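Local coordinates for phosphoribosylaminoimidazole-succinocarboxamide synthase (Saccharomyces cerevisiae, PDB 2CNQ), which catalyses the ATP-dependent condensation of carboxyaminoimidazole ribotide (CAIR) with aspartate to give SAICAR in de novo purine biosynthesis, at residues Gly123-Ser128 against Gln152-Pro157; Gly137-Leu142 against Ile158-Thr163; Asp9-Leu14 against Pro90-Glu95. One frame throughout, in Å; residues are numbered along the deposited sequence.

Interaction 1 (Gly123-Ser128 against Gln152-Pro157); sequences GYITGS and QEFPEP. With AMZ (aminoimidazole 4-carboxamide ribonucleotide), chain C.
A short antiparallel bridge joins Y124, just past the corner that ends strand 113-122, to E153 of edge strand 153-159 of the mixed sheet, as a non-hydrogen-bonded pair. Two backbone bonds frame it: F154 N donates to G123 O at 2.8 Å, and I125 N donates to Q152 O, also at 2.8 Å. A water split over two positions lies near G123 O, and its bonds are doubtful. Y124 and E153 project from the same face of the sheet. With E153 CG anti to the backbone N (chi1 -169°) and the chain extended beyond it, CG lies over one face of the Y124 ring, 4.1 Å from the centroid, in one of the two deposited conformers of the glutamate. The phenol is backed by Y199 and K203 of helix 185-209. I125 CB meets F154 CZ at 3.5 Å, the two side chains crossing at about a right angle. From this edge the chain continues into the nucleotide site: beyond T126, G127, with positive phi, brings its CA to 3.5 Å from OP2 of AMZ, and S128 N, of helix 127-136, donates to OP2 at 2.9 Å.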
loop_
_atom_site.group_PDB
_atom_site.type_symbol
_atom_site.label_atom_id
_atom_site.label_comp_id
_atom_site.label_asym_id
_atom_site.label_seq_id
_atom_site.Cartn_x
_atom_site.Cartn_y
_atom_site.Cartn_z
ATOM N N GLY A 123 0.950 10.299 -9.883
ATOM C CA GLY A 123 1.761 10.757 -10.979
ATOM C C GLY A 123 1.019 10.840 -12.267
ATOM O O GLY A 123 1.416 11.569 -13.173
ATOM N N TYR A 124 -0.054 10.089 -12.367
ATOM C CA TYR A 124 -0.803 9.908 -13.568
ATOM C C TYR A 124 -2.229 9.919 -13.180
ATOM O O TYR A 124 -2.608 9.508 -12.086
ATOM C CB TYR A 124 -0.477 8.580 -14.202
ATOM C CG TYR A 124 0.938 8.469 -14.637
ATOM C CD1 TYR A 124 1.956 8.305 -13.721
ATOM C CD2 TYR A 124 1.266 8.523 -15.967
ATOM C CE1 TYR A 124 3.249 8.211 -14.135
ATOM C CE2 TYR A 124 2.570 8.418 -16.373
ATOM C CZ TYR A 124 3.547 8.273 -15.457
ATOM O OH TYR A 124 4.847 8.159 -15.826
ATOM N N ILE A 125 -3.062 10.385 -14.089
ATOM C CA ILE A 125 -4.441 10.566 -13.763
ATOM C C ILE A 125 -5.229 9.339 -14.083
ATOM O O ILE A 125 -5.344 8.930 -15.218
ATOM C CB ILE A 125 -4.983 11.829 -14.404
ATOM C CG1 ILE A 125 -6.321 12.147 -13.797
ATOM C CG2 ILE A 125 -5.035 11.794 -15.916
ATOM C CD1 ILE A 125 -6.816 13.512 -14.131
ATOM N N THR A 126 -5.800 8.737 -13.059
ATOM C CA THR A 126 -6.572 7.555 -13.201
ATOM C C THR A 126 -7.465 7.444 -12.009
ATOM O O THR A 126 -7.470 8.271 -11.132
ATOM C CB THR A 126 -5.652 6.331 -13.355
ATOM O OG1 THR A 126 -6.432 5.208 -13.682
ATOM C CG2 THR A 126 -4.879 6.026 -12.114
ATOM N N GLY A 127 -8.275 6.428 -11.979
ATOM C CA GLY A 127 -9.003 6.132 -10.787
ATOM C C GLY A 127 -9.902 7.252 -10.400
ATOM O O GLY A 127 -10.555 7.879 -11.230
ATOM N N SER A 128 -9.921 7.547 -9.126
ATOM C CA SER A 128 -10.854 8.538 -8.664
ATOM C C SER A 128 -10.485 9.907 -9.148
ATOM O O SER A 128 -11.338 10.760 -9.288
ATOM C CB SER A 128 -10.961 8.476 -7.163
ATOM O OG SER A 128 -9.822 8.940 -6.534
ATOM N N GLN A 152 -2.867 10.010 -18.358
ATOM C CA GLN A 152 -1.794 10.899 -18.664
ATOM C C GLN A 152 -1.060 11.251 -17.400
ATOM O O GLN A 152 -1.623 11.362 -16.313
ATOM C CB GLN A 152 -2.321 12.129 -19.333
ATOM C CG GLN A 152 -1.254 13.064 -19.826
ATOM C CD GLN A 152 -1.787 14.079 -20.779
ATOM O OE1 GLN A 152 -2.869 13.918 -21.319
ATOM N NE2 GLN A 152 -1.046 15.152 -20.964
ATOM N N GLU A 153 0.214 11.501 -17.574
ATOM C CA GLU A 153 1.032 11.972 -16.523
ATOM C C GLU A 153 0.655 13.384 -16.161
ATOM O O GLU A 153 0.481 14.219 -17.039
ATOM C CB GLU A 153 2.488 11.916 -16.964
ATOM C CG GLU A 153 3.490 12.145 -15.870
ATOM C CD GLU A 153 4.881 11.640 -16.212
ATOM O OE1 GLU A 153 5.649 11.371 -15.272
ATOM O OE2 GLU A 153 5.200 11.505 -17.407
ATOM N N PHE A 154 0.544 13.666 -14.878
ATOM C CA PHE A 154 0.423 15.028 -14.455
ATOM C C PHE A 154 1.734 15.739 -14.719
ATOM O O PHE A 154 2.769 15.156 -14.738
ATOM C CB PHE A 154 0.138 15.093 -12.982
ATOM C CG PHE A 154 -1.227 14.654 -12.619
ATOM C CD1 PHE A 154 -2.315 15.460 -12.859
ATOM C CD2 PHE A 154 -1.434 13.439 -11.997
ATOM C CE1 PHE A 154 -3.564 15.071 -12.489
ATOM C CE2 PHE A 154 -2.678 13.049 -11.635
ATOM C CZ PHE A 154 -3.750 13.852 -11.882
ATOM N N PRO A 155 1.698 17.051 -14.839
ATOM C CA PRO A 155 2.958 17.768 -15.000
ATOM C C PRO A 155 3.939 17.507 -13.901
ATOM O O PRO A 155 5.128 17.383 -14.134
ATOM C CB PRO A 155 2.522 19.223 -15.001
ATOM C CG PRO A 155 1.121 19.204 -15.403
ATOM C CD PRO A 155 0.532 17.930 -14.946
ATOM N N GLU A 156 3.407 17.406 -12.691
ATOM C CA GLU A 156 4.167 17.012 -11.541
ATOM C C GLU A 156 3.286 16.092 -10.737
ATOM O O GLU A 156 2.092 16.241 -10.737
ATOM C CB GLU A 156 4.493 18.205 -10.672
ATOM C CG GLU A 156 5.412 19.199 -11.293
ATOM C CD GLU A 156 6.764 18.648 -11.607
ATOM O OE1 GLU A 156 7.182 17.669 -10.971
ATOM O OE2 GLU A 156 7.441 19.228 -12.480
ATOM N N PRO A 157 3.860 15.143 -10.028
ATOM C CA PRO A 157 2.997 14.320 -9.188
ATOM C C PRO A 157 2.336 15.144 -8.144
ATOM O O PRO A 157 2.901 16.127 -7.695
ATOM C CB PRO A 157 3.979 13.338 -8.565
ATOM C CG PRO A 157 5.121 13.328 -9.500
ATOM C CD PRO A 157 5.258 14.744 -9.947
HETATM O O5 AMZ C . -5.693 1.249 1.066
HETATM C C6 AMZ C . -6.218 2.323 0.862
HETATM N N2 AMZ C . -7.060 2.902 1.712
HETATM C C3A AMZ C . -5.927 3.071 -0.345
HETATM C C7A AMZ C . -5.127 2.655 -1.366
HETATM N N3 AMZ C . -4.357 1.562 -1.526
HETATM N N1 AMZ C . -6.442 4.277 -0.641
HETATM C C5 AMZ C . -5.961 4.612 -1.817
HETATM N N AMZ C . -5.167 3.621 -2.282
HETATM C C1 AMZ C . -4.409 3.659 -3.507
HETATM C C2 AMZ C . -5.073 2.973 -4.664
HETATM C C3 AMZ C . -4.494 3.703 -5.842
HETATM O O2 AMZ C . -3.216 3.151 -6.067
HETATM O O1 AMZ C . -4.786 1.591 -4.634
HETATM O O AMZ C . -4.340 5.006 -3.880
HETATM C C AMZ C . -4.369 5.116 -5.295
HETATM C C4 AMZ C . -5.468 6.035 -5.716
HETATM O O3 AMZ C . -6.704 5.356 -5.569
HETATM P P AMZ C . -8.023 6.062 -6.124
HETATM O OP1 AMZ C . -8.325 7.215 -5.226
HETATM O O4 AMZ C . -9.068 4.975 -6.031
HETATM O OP2 AMZ C . -7.788 6.523 -7.526
HETATM O O HOH W 1 3.356 13.374 -12.589
HETATM O O HOH W 2 4.078 12.157 -12.603
HETATM O O HOH W 3 5.373 8.328 -18.428
#

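Interaction 2 (Gly137-Leu142 against Ile158-Thr163); sequences GTVHGL and IFTPST
H140 ND1 has two carbonyl partners, P161 O at 2.8 Å, through a weak bond with an N-H...O angle of 121°, and I174 O, which is the stronger. P161 O lies at the edge of the imidazole, near its plane, while T160 CB lies over one ring face, with the two side chains crossing at about a right angle. A chi1 of -66° sets H140 CG beside the backbone N, anti to the carbonyl carbon. The other ring nitrogen, NE2, is hydrogen-bonded to NH2 of R122, an arginine that also binds AMZ, so the histidine is a second-shell neighbour of the nucleotide site. L142 CD1 comes to 3.9 Å from F159 O. V139 CG1, from a residue with two conformers, packs 3.8 Å from T160 CG2. The backbone behind H140 is held tightly: V139 N to L142 O is 2.7 Å and L142 N to V139 O is 2.8 Å, and the E132 carboxylate accepts from the amides of H140 and G141. Positive phi at both H140 and G141 completes the type I' turn of a two-residue beta hairpin, formed by strands 138-139 and 142-143.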
loop_
_atom_site.group_PDB
_atom_site.type_symbol
_atom_site.label_atom_id
_atom_site.label_comp_id
_atom_site.label_asym_id
_atom_site.label_seq_id
_atom_site.Cartn_x
_atom_site.Cartn_y
_atom_site.Cartn_z
ATOM N N GLY A 137 -12.378 19.049 -13.861
ATOM C CA GLY A 137 -11.057 19.510 -14.232
ATOM C C GLY A 137 -10.127 19.697 -13.060
ATOM O O GLY A 137 -9.085 20.323 -13.186
ATOM N N THR A 138 -10.508 19.128 -11.921
ATOM C CA THR A 138 -9.695 19.179 -10.732
ATOM C C THR A 138 -9.427 17.779 -10.269
ATOM O O THR A 138 -10.090 16.827 -10.654
ATOM C CB THR A 138 -10.384 19.965 -9.616
ATOM O OG1 THR A 138 -11.661 19.384 -9.369
ATOM C CG2 THR A 138 -10.543 21.387 -10.009
ATOM N N VAL A 139 -8.490 17.677 -9.353
ATOM C CA VAL A 139 -8.303 16.427 -8.633
ATOM C C VAL A 139 -8.283 16.701 -7.149
ATOM O O VAL A 139 -7.482 17.516 -6.754
ATOM C CB VAL A 139 -7.021 15.768 -9.092
ATOM C CG1 VAL A 139 -6.765 14.540 -8.259
ATOM C CG2 VAL A 139 -7.138 15.417 -10.574
ATOM N N HIS A 140 -9.160 16.060 -6.341
ATOM C CA HIS A 140 -9.209 16.398 -4.930
ATOM C C HIS A 140 -9.346 17.907 -4.807
ATOM O O HIS A 140 -8.774 18.559 -3.939
ATOM C CB HIS A 140 -8.012 15.882 -4.164
ATOM C CG HIS A 140 -7.933 14.402 -4.096
ATOM N ND1 HIS A 140 -7.724 13.755 -2.910
ATOM C CD2 HIS A 140 -8.007 13.432 -5.028
ATOM C CE1 HIS A 140 -7.611 12.452 -3.126
ATOM N NE2 HIS A 140 -7.797 12.222 -4.407
ATOM N N GLY A 141 -10.178 18.466 -5.678
ATOM C CA GLY A 141 -10.433 19.881 -5.673
ATOM C C GLY A 141 -9.347 20.756 -6.249
ATOM O O GLY A 141 -9.558 21.948 -6.395
ATOM N N LEU A 142 -8.221 20.182 -6.664
ATOM C CA LEU A 142 -7.101 20.932 -7.199
ATOM C C LEU A 142 -7.299 21.112 -8.690
ATOM O O LEU A 142 -7.482 20.163 -9.415
ATOM C CB LEU A 142 -5.815 20.138 -7.017
ATOM C CG LEU A 142 -5.426 19.902 -5.569
ATOM C CD1 LEU A 142 -4.432 18.787 -5.501
ATOM C CD2 LEU A 142 -4.871 21.169 -4.956
ATOM N N ILE A 158 1.151 14.726 -7.757
ATOM C CA ILE A 158 0.376 15.494 -6.851
ATOM C C ILE A 158 -0.041 14.694 -5.661
ATOM O O ILE A 158 -0.462 13.550 -5.744
ATOM C CB ILE A 158 -0.800 16.126 -7.526
ATOM C CG1 ILE A 158 -1.683 15.166 -8.268
ATOM C CG2 ILE A 158 -0.281 17.238 -8.460
ATOM C CD1 ILE A 158 -2.948 15.775 -8.735
ATOM N N PHE A 159 0.087 15.331 -4.511
ATOM C CA PHE A 159 -0.460 14.849 -3.276
ATOM C C PHE A 159 -1.946 15.068 -3.275
ATOM O O PHE A 159 -2.420 16.172 -3.416
ATOM C CB PHE A 159 0.189 15.626 -2.163
ATOM C CG PHE A 159 -0.474 15.467 -0.836
ATOM C CD1 PHE A 159 -0.983 16.573 -0.199
ATOM C CD2 PHE A 159 -0.532 14.258 -0.191
ATOM C CE1 PHE A 159 -1.500 16.471 1.066
ATOM C CE2 PHE A 159 -1.093 14.155 1.051
ATOM C CZ PHE A 159 -1.562 15.273 1.682
ATOM N N THR A 160 -2.678 13.981 -3.109
ATOM C CA THR A 160 -4.108 14.006 -3.164
ATOM C C THR A 160 -4.616 13.179 -2.014
ATOM O O THR A 160 -4.847 11.996 -2.133
ATOM C CB THR A 160 -4.633 13.531 -4.490
ATOM O OG1 THR A 160 -4.310 12.161 -4.680
ATOM C CG2 THR A 160 -4.068 14.310 -5.625
ATOM N N PRO A 161 -4.736 13.763 -0.853
ATOM C CA PRO A 161 -5.043 12.973 0.327
ATOM C C PRO A 161 -6.431 12.469 0.336
ATOM O O PRO A 161 -7.323 13.057 -0.222
ATOM C CB PRO A 161 -4.812 13.943 1.465
ATOM C CG PRO A 161 -5.041 15.281 0.840
ATOM C CD PRO A 161 -4.527 15.169 -0.559
ATOM N N SER A 162 -6.615 11.390 1.066
ATOM C CA SER A 162 -7.921 10.974 1.441
ATOM C C SER A 162 -7.961 10.796 2.925
ATOM O O SER A 162 -6.958 10.627 3.582
ATOM C CB SER A 162 -8.306 9.729 0.686
ATOM O OG SER A 162 -7.891 8.614 1.372
ATOM N N THR A 163 -9.161 10.801 3.441
ATOM C CA THR A 163 -9.335 10.488 4.820
ATOM C C THR A 163 -9.093 9.036 4.983
ATOM O O THR A 163 -9.055 8.267 4.031
ATOM C CB THR A 163 -10.718 10.831 5.265
ATOM O OG1 THR A 163 -11.611 9.969 4.557
ATOM C CG2 THR A 163 -11.032 12.299 5.050
#

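Interaction 3 (Asp9-Leu14 against Pro90-Glu95); sequences DGILPL and PAKLSE
I11 and L12 lay their side chains against P90, K92 and L93, the isoleucine making the larger share of the contact. I11 CD1 reaches L93 CD2 at 3.8 Å, the two side chains sliding past each other in opposite directions. It also lies 3.5 Å from CD of K92, whose aliphatic chain crosses it at about a right angle in one of two deposited conformers. I11 CG2, on the other branch, approaches P90 CB at 4.2 Å. L12 divides its methyls: CD1 meets L93 CD1 at 3.7 Å, while CD2 rests 3.9 Å from P90 CG. A chi1 of -60° puts L12 CG anti to the carbonyl carbon, and chi2 (174°) then places CD1. Further out, residues 91-94 coil with helical backbone angles and lead to E95, the N-cap of helix 96-102. In that same conformer, K92 NZ forms a salt bridge to E95 OE1 at 2.8 Å, using the syn lone pair of that oxygen. Y98 of helix 96-102 touches I11, K92 and L93 and bonds D9 through its hydroxyl. Across the two segments every close pair is carbon to carbon, so the N-terminal loop is joined to the approach to this helix by apolar contact alone, with no directional bond between the segments.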
loop_
_atom_site.group_PDB
_atom_site.type_symbol
_atom_site.label_atom_id
_atom_site.label_comp_id
_atom_site.label_asym_id
_atom_site.label_seq_id
_atom_site.Cartn_x
_atom_site.Cartn_y
_atom_site.Cartn_z
ATOM N N ASP A 9 -3.325 -17.860 19.288
ATOM C CA ASP A 9 -3.669 -18.482 20.548
ATOM C C ASP A 9 -3.380 -17.610 21.735
ATOM O O ASP A 9 -3.026 -18.074 22.810
ATOM C CB ASP A 9 -2.987 -19.829 20.697
ATOM C CG ASP A 9 -3.543 -20.827 19.724
ATOM O OD1 ASP A 9 -4.762 -20.802 19.491
ATOM O OD2 ASP A 9 -2.792 -21.620 19.172
ATOM N N GLY A 10 -3.571 -16.329 21.549
ATOM C CA GLY A 10 -3.430 -15.402 22.621
ATOM C C GLY A 10 -2.029 -15.154 23.038
ATOM O O GLY A 10 -1.814 -14.524 24.044
ATOM N N ILE A 11 -1.047 -15.600 22.275
ATOM C CA ILE A 11 0.318 -15.444 22.679
ATOM C C ILE A 11 0.699 -13.989 22.750
ATOM O O ILE A 11 1.459 -13.595 23.600
ATOM C CB ILE A 11 1.203 -16.237 21.778
ATOM C CG1 ILE A 11 0.964 -17.719 22.049
ATOM C CG2 ILE A 11 2.653 -15.891 21.973
ATOM C CD1 ILE A 11 1.465 -18.588 20.948
ATOM N N LEU A 12 0.156 -13.195 21.841
ATOM C CA LEU A 12 0.277 -11.749 21.853
ATOM C C LEU A 12 -1.111 -11.220 21.776
ATOM O O LEU A 12 -1.934 -11.777 21.100
ATOM C CB LEU A 12 1.017 -11.239 20.657
ATOM C CG LEU A 12 2.430 -11.720 20.488
ATOM C CD1 LEU A 12 2.949 -11.215 19.181
ATOM C CD2 LEU A 12 3.294 -11.286 21.639
ATOM N N PRO A 13 -1.361 -10.086 22.385
ATOM C CA PRO A 13 -2.638 -9.448 22.200
ATOM C C PRO A 13 -2.818 -8.998 20.783
ATOM O O PRO A 13 -1.888 -8.533 20.149
ATOM C CB PRO A 13 -2.562 -8.254 23.126
ATOM C CG PRO A 13 -1.450 -8.520 24.085
ATOM C CD PRO A 13 -0.488 -9.345 23.286
ATOM N N LEU A 14 -4.031 -9.090 20.316
ATOM C CA LEU A 14 -4.376 -8.611 19.022
ATOM C C LEU A 14 -4.696 -7.168 19.110
ATOM O O LEU A 14 -5.571 -6.797 19.857
ATOM C CB LEU A 14 -5.551 -9.409 18.513
ATOM C CG LEU A 14 -6.039 -9.080 17.108
ATOM C CD1 LEU A 14 -5.001 -9.414 16.082
ATOM C CD2 LEU A 14 -7.315 -9.806 16.874
ATOM N N PRO A 90 8.136 -13.908 21.292
ATOM C CA PRO A 90 8.100 -15.040 22.201
ATOM C C PRO A 90 8.461 -16.303 21.487
ATOM O O PRO A 90 8.086 -16.519 20.351
ATOM C CB PRO A 90 6.667 -15.058 22.670
ATOM C CG PRO A 90 6.259 -13.619 22.588
ATOM C CD PRO A 90 6.905 -13.119 21.353
ATOM N N ALA A 91 9.188 -17.141 22.177
ATOM C CA ALA A 91 9.662 -18.373 21.624
ATOM C C ALA A 91 8.551 -19.190 21.051
ATOM O O ALA A 91 8.740 -19.862 20.063
ATOM C CB ALA A 91 10.393 -19.165 22.673
ATOM N N LYS A 92 7.400 -19.168 21.672
ATOM C CA LYS A 92 6.327 -19.989 21.190
ATOM C C LYS A 92 5.995 -19.680 19.754
ATOM O O LYS A 92 5.560 -20.550 19.040
ATOM C CB LYS A 92 5.141 -19.841 22.109
ATOM C CG LYS A 92 4.123 -20.863 21.883
ATOM C CD LYS A 92 3.104 -20.945 22.988
ATOM C CE LYS A 92 2.135 -22.039 22.697
ATOM N NZ LYS A 92 2.799 -23.357 22.581
ATOM N N LEU A 93 6.177 -18.422 19.325
ATOM C CA LEU A 93 5.817 -18.083 17.962
ATOM C C LEU A 93 6.751 -18.636 16.932
ATOM O O LEU A 93 6.470 -18.563 15.765
ATOM C CB LEU A 93 5.675 -16.601 17.807
ATOM C CG LEU A 93 4.525 -16.023 18.607
ATOM C CD1 LEU A 93 4.478 -14.539 18.371
ATOM C CD2 LEU A 93 3.222 -16.641 18.248
ATOM N N SER A 94 7.852 -19.228 17.374
ATOM C CA SER A 94 8.688 -19.985 16.477
ATOM C C SER A 94 8.249 -21.399 16.314
ATOM O O SER A 94 8.772 -22.088 15.469
ATOM C CB SER A 94 10.102 -19.981 16.980
ATOM O OG SER A 94 10.689 -18.717 16.856
ATOM N N GLU A 95 7.334 -21.861 17.122
ATOM C CA GLU A 95 6.811 -23.196 16.947
ATOM C C GLU A 95 6.098 -23.196 15.638
ATOM O O GLU A 95 5.480 -22.222 15.267
ATOM C CB GLU A 95 5.874 -23.557 18.076
ATOM C CG GLU A 95 6.619 -23.586 19.387
ATOM C CD GLU A 95 5.756 -23.690 20.594
ATOM O OE1 GLU A 95 4.526 -23.777 20.479
ATOM O OE2 GLU A 95 6.334 -23.623 21.691
#

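Overall arrangement
From the N terminus, interaction 3 comes first: the loop at 9-14 meets 90-95 after 75 intervening residues, which include most of strand 14-17, strands 21-25 and 30-35 and helix 53-67, and so ties the start of the antiparallel sheet to the entry of helix 96-102. It closes before interaction 1 opens at 123-128. Interaction 2 then opens at 137-142, before interaction 1 closes at 152-157 and interaction 2 at 158-163, so these two cross. Both use strand 153-159, binding helix 127-136 and the following hairpin to the mixed sheet beside AMZ, and they touch through V139. Interaction 3 lies on the opposite side of the chain's centre, its centre 44 Å from that of interaction 1.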